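Local coordinates for lysosome-associated membrane glycoprotein 2 (Mus musculus, PDB 5GV3) that supports lysosome biogenesis, autophagy and lumenal acidification as a lysosomal membrane glycoprotein that directly inhibits the proton channel TMEM175, at residues N73-E77 with L145-Q150. Sequence-based numbering, arbitrary orientation.
Sequences NFTKE and LQAFVQ. With NAG (2-acetamido-2-deoxy-beta-D-glucopyranose), chain O.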
ATOM      1  N   ASN A  73       7.636   2.587  -0.418  1.00 40.35           N
ATOM      2  CA  ASN A  73       8.915   2.788  -1.084  1.00 50.72           C
ATOM      3  C   ASN A  73       9.442   1.562  -1.753  1.00 37.39           C
ATOM      4  O   ASN A  73       9.327   0.456  -1.227  1.00 51.83           O
ATOM      5  CB  ASN A  73      10.005   3.213  -0.111  1.00 61.21           C
ATOM      6  CG  ASN A  73      10.119   4.683   0.049  1.00 70.85           C
ATOM      7  OD1 ASN A  73       9.635   5.467  -0.769  1.00 72.45           O
ATOM      8  ND2 ASN A  73      10.811   5.076   1.107  1.00 86.91           N
ATOM      9  N   PHE A  74      10.071   1.784  -2.896  1.00 39.36           N
ATOM     10  CA  PHE A  74      10.853   0.761  -3.560  1.00 38.90           C
ATOM     11  C   PHE A  74      12.257   1.317  -3.787  1.00 47.50           C
ATOM     12  O   PHE A  74      12.419   2.321  -4.463  1.00 42.14           O
ATOM     13  CB  PHE A  74      10.200   0.332  -4.880  1.00 41.89           C
ATOM     14  CG  PHE A  74       8.729   0.020  -4.766  1.00 49.26           C
ATOM     15  CD1 PHE A  74       8.302  -1.219  -4.298  1.00 49.05           C
ATOM     16  CD2 PHE A  74       7.772   0.951  -5.150  1.00 46.46           C
ATOM     17  CE1 PHE A  74       6.948  -1.517  -4.193  1.00 40.11           C
ATOM     18  CE2 PHE A  74       6.418   0.658  -5.056  1.00 38.97           C
ATOM     19  CZ  PHE A  74       6.007  -0.582  -4.574  1.00 38.69           C
ATOM     20  N   THR A  75      13.259   0.700  -3.174  1.00 46.96           N
ATOM     21  CA  THR A  75      14.639   1.174  -3.287  1.00 42.71           C
ATOM     22  C   THR A  75      15.515   0.139  -3.978  1.00 42.88           C
ATOM     23  O   THR A  75      15.645  -0.986  -3.500  1.00 47.58           O
ATOM     24  CB  THR A  75      15.256   1.509  -1.921  1.00 43.47           C
ATOM     25  OG1 THR A  75      14.499   2.552  -1.293  1.00 56.10           O
ATOM     26  CG2 THR A  75      16.693   1.970  -2.109  1.00 50.55           C
ATOM     27  N   LYS A  76      16.129   0.525  -5.087  1.00 45.39           N
ATOM     28  CA  LYS A  76      16.830  -0.435  -5.928  1.00 55.49           C
ATOM     29  C   LYS A  76      18.207  -0.818  -5.377  1.00 57.06           C
ATOM     30  O   LYS A  76      18.964   0.036  -4.931  1.00 51.73           O
ATOM     31  CB  LYS A  76      16.967   0.119  -7.344  1.00 45.69           C
ATOM     32  CG  LYS A  76      17.586  -0.865  -8.324  1.00 52.98           C
ATOM     33  CD  LYS A  76      17.509  -0.357  -9.750  1.00 48.14           C
ATOM     34  CE  LYS A  76      18.259  -1.278 -10.697  1.00 68.02           C
ATOM     35  NZ  LYS A  76      17.915  -1.011 -12.121  1.00 61.13           N
ATOM     36  N   GLU A  77      18.477  -2.122  -5.382  1.00 75.36           N
ATOM     37  CA  GLU A  77      19.782  -2.729  -5.066  1.00 70.27           C
ATOM     38  C   GLU A  77      20.180  -2.656  -3.591  1.00 75.06           C
ATOM     39  O   GLU A  77      21.336  -2.406  -3.249  1.00 96.59           O
ATOM     40  CB  GLU A  77      20.867  -2.136  -5.964  1.00 72.79           C
ATOM     41  CG  GLU A  77      20.758  -2.650  -7.400  1.00 75.34           C
ATOM     42  CD  GLU A  77      21.832  -2.104  -8.310  1.00 81.55           C
ATOM     43  OE1 GLU A  77      22.768  -1.451  -7.804  1.00 93.07           O
ATOM     44  OE2 GLU A  77      21.745  -2.338  -9.534  1.00 94.82           O
ATOM     45  N   LEU A 145       3.302  -7.436  -8.679  1.00 36.57           N
ATOM     46  CA  LEU A 145       4.134  -6.249  -8.560  1.00 41.20           C
ATOM     47  C   LEU A 145       5.485  -6.352  -9.254  1.00 40.23           C
ATOM     48  O   LEU A 145       6.151  -7.381  -9.180  1.00 40.24           O
ATOM     49  CB  LEU A 145       4.348  -5.929  -7.082  1.00 40.31           C
ATOM     50  CG  LEU A 145       5.341  -4.820  -6.727  1.00 40.05           C
ATOM     51  CD1 LEU A 145       4.885  -3.493  -7.295  1.00 49.96           C
ATOM     52  CD2 LEU A 145       5.487  -4.723  -5.222  1.00 56.22           C
ATOM     53  N   GLN A 146       5.871  -5.283  -9.942  1.00 39.31           N
ATOM     54  CA  GLN A 146       7.253  -5.128 -10.387  1.00 40.00           C
ATOM     55  C   GLN A 146       7.664  -3.662 -10.407  1.00 32.30           C
ATOM     56  O   GLN A 146       7.113  -2.851 -11.148  1.00 37.22           O
ATOM     57  CB  GLN A 146       7.489  -5.743 -11.768  1.00 38.98           C
ATOM     58  CG  GLN A 146       8.974  -5.686 -12.155  1.00 42.28           C
ATOM     59  CD  GLN A 146       9.284  -6.285 -13.520  1.00 47.97           C
ATOM     60  OE1 GLN A 146       8.388  -6.562 -14.317  1.00 41.50           O
ATOM     61  NE2 GLN A 146      10.566  -6.502 -13.784  1.00 42.76           N
ATOM     62  N   ALA A 147       8.613  -3.326  -9.544  1.00 43.74           N
ATOM     63  CA  ALA A 147       9.250  -2.024  -9.578  1.00 36.81           C
ATOM     64  C   ALA A 147      10.480  -2.115 -10.466  1.00 49.85           C
ATOM     65  O   ALA A 147      10.993  -3.212 -10.706  1.00 43.13           O
ATOM     66  CB  ALA A 147       9.623  -1.569  -8.184  1.00 43.81           C
ATOM     67  N   PHE A 148      10.923  -0.968 -10.970  1.00 43.72           N
ATOM     68  CA  PHE A 148      12.114  -0.889 -11.803  1.00 48.00           C
ATOM     69  C   PHE A 148      12.009  -1.861 -12.967  1.00 54.29           C
ATOM     70  O   PHE A 148      12.766  -2.821 -13.064  1.00 52.26           O
ATOM     71  CB  PHE A 148      13.371  -1.153 -10.967  1.00 49.44           C
ATOM     72  CG  PHE A 148      13.418  -0.358  -9.687  1.00 53.03           C
ATOM     73  CD1 PHE A 148      13.726   0.994  -9.706  1.00 49.13           C
ATOM     74  CD2 PHE A 148      13.151  -0.961  -8.469  1.00 41.79           C
ATOM     75  CE1 PHE A 148      13.759   1.731  -8.535  1.00 43.89           C
ATOM     76  CE2 PHE A 148      13.188  -0.232  -7.289  1.00 43.49           C
ATOM     77  CZ  PHE A 148      13.491   1.117  -7.322  1.00 42.68           C
ATOM     78  N   VAL A 149      11.037  -1.615 -13.835  1.00 56.18           N
ATOM     79  CA  VAL A 149      10.831  -2.456 -14.994  1.00 47.27           C
ATOM     80  C   VAL A 149      11.835  -2.078 -16.073  1.00 54.99           C
ATOM     81  O   VAL A 149      11.958  -0.911 -16.437  1.00 54.29           O
ATOM     82  CB  VAL A 149       9.411  -2.308 -15.542  1.00 49.27           C
ATOM     83  CG1 VAL A 149       9.206  -3.243 -16.718  1.00 46.97           C
ATOM     84  CG2 VAL A 149       8.389  -2.590 -14.442  1.00 46.32           C
ATOM     85  N   GLN A 150      12.545  -3.071 -16.594  1.00 48.53           N
ATOM     86  CA  GLN A 150      13.560  -2.810 -17.606  1.00 68.27           C
ATOM     87  C   GLN A 150      13.029  -3.079 -19.007  1.00 57.49           C
ATOM     88  O   GLN A 150      12.175  -3.941 -19.199  1.00 56.91           O
ATOM     89  CB  GLN A 150      14.808  -3.651 -17.341  1.00 65.95           C
ATOM     90  CG  GLN A 150      15.560  -3.256 -16.080  1.00 71.41           C
ATOM     91  CD  GLN A 150      16.720  -4.182 -15.783  1.00 87.17           C
ATOM     92  OE1 GLN A 150      16.934  -5.170 -16.485  1.00100.03           O
ATOM     93  NE2 GLN A 150      17.475  -3.870 -14.736  1.00 84.24           N
TER
HETATM   94  C1  NAG O 213      11.085   6.427   1.481  1.00 85.88           C
HETATM   95  C2  NAG O 213      12.476   6.891   1.039  1.00 80.53           C
HETATM   96  C3  NAG O 213      12.756   8.295   1.582  1.00 87.92           C
HETATM   97  C4  NAG O 213      11.603   9.237   1.240  1.00 91.97           C
HETATM   98  C5  NAG O 213      10.277   8.614   1.670  1.00 87.07           C
HETATM   99  C6  NAG O 213       9.061   9.428   1.298  1.00 92.58           C
HETATM  100  C7  NAG O 213      14.746   5.922   1.028  1.00 88.64           C
HETATM  101  C8  NAG O 213      15.645   4.877   1.623  1.00 77.55           C
HETATM  102  N2  NAG O 213      13.494   5.947   1.495  1.00 78.49           N
HETATM  103  O3  NAG O 213      13.977   8.792   1.050  1.00 79.10           O
HETATM  104  O4  NAG O 213      11.774  10.484   1.903  1.00 88.98           O
HETATM  105  O5  NAG O 213      10.126   7.343   1.032  1.00 70.78           O
HETATM  106  O6  NAG O 213       7.874   8.673   1.499  1.00 86.19           O
HETATM  107  O7  NAG O 213      15.141   6.708   0.174  1.00 93.70           O
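The aromatic ring of Phe-148 lies beneath the aliphatic part of a lysine: Lys-76 CB sits 3.7 Å from the centroid of the Phe-148 ring and 15° off its normal, a CH-pi contact over the face. Phe-148 has a positive phi and psi (54/64), so the chain leaving strand 136-146 turns sharply and sends the ring across to strand 68-76, where its CZ lies 3.3 Å from the carbonyl O of Phe-74, near the ring plane. Tyr-81 packs edge-to-face on Phe-148 and hydrogen-bonds through its hydroxyl to the Ala-147 amide. Deeper in, Phe-74 CE1 meets Leu-145 CD2 at 3.7 Å and Phe-74 CB meets Ala-147 CB at 3.9 Å, with Leu-14 and Ile-83 completing the apolar layer. Thr-75 directs its CA-to-CB bond away, and Asn-73 ND2 carries an N-linked NAG. With no hydrogen bonds linking the segments and CA atoms 6.8 Å apart at Phe-74 and Ala-147, side chains join two separate sheets, as in the beta-prism fold of LAMP lumenal domains.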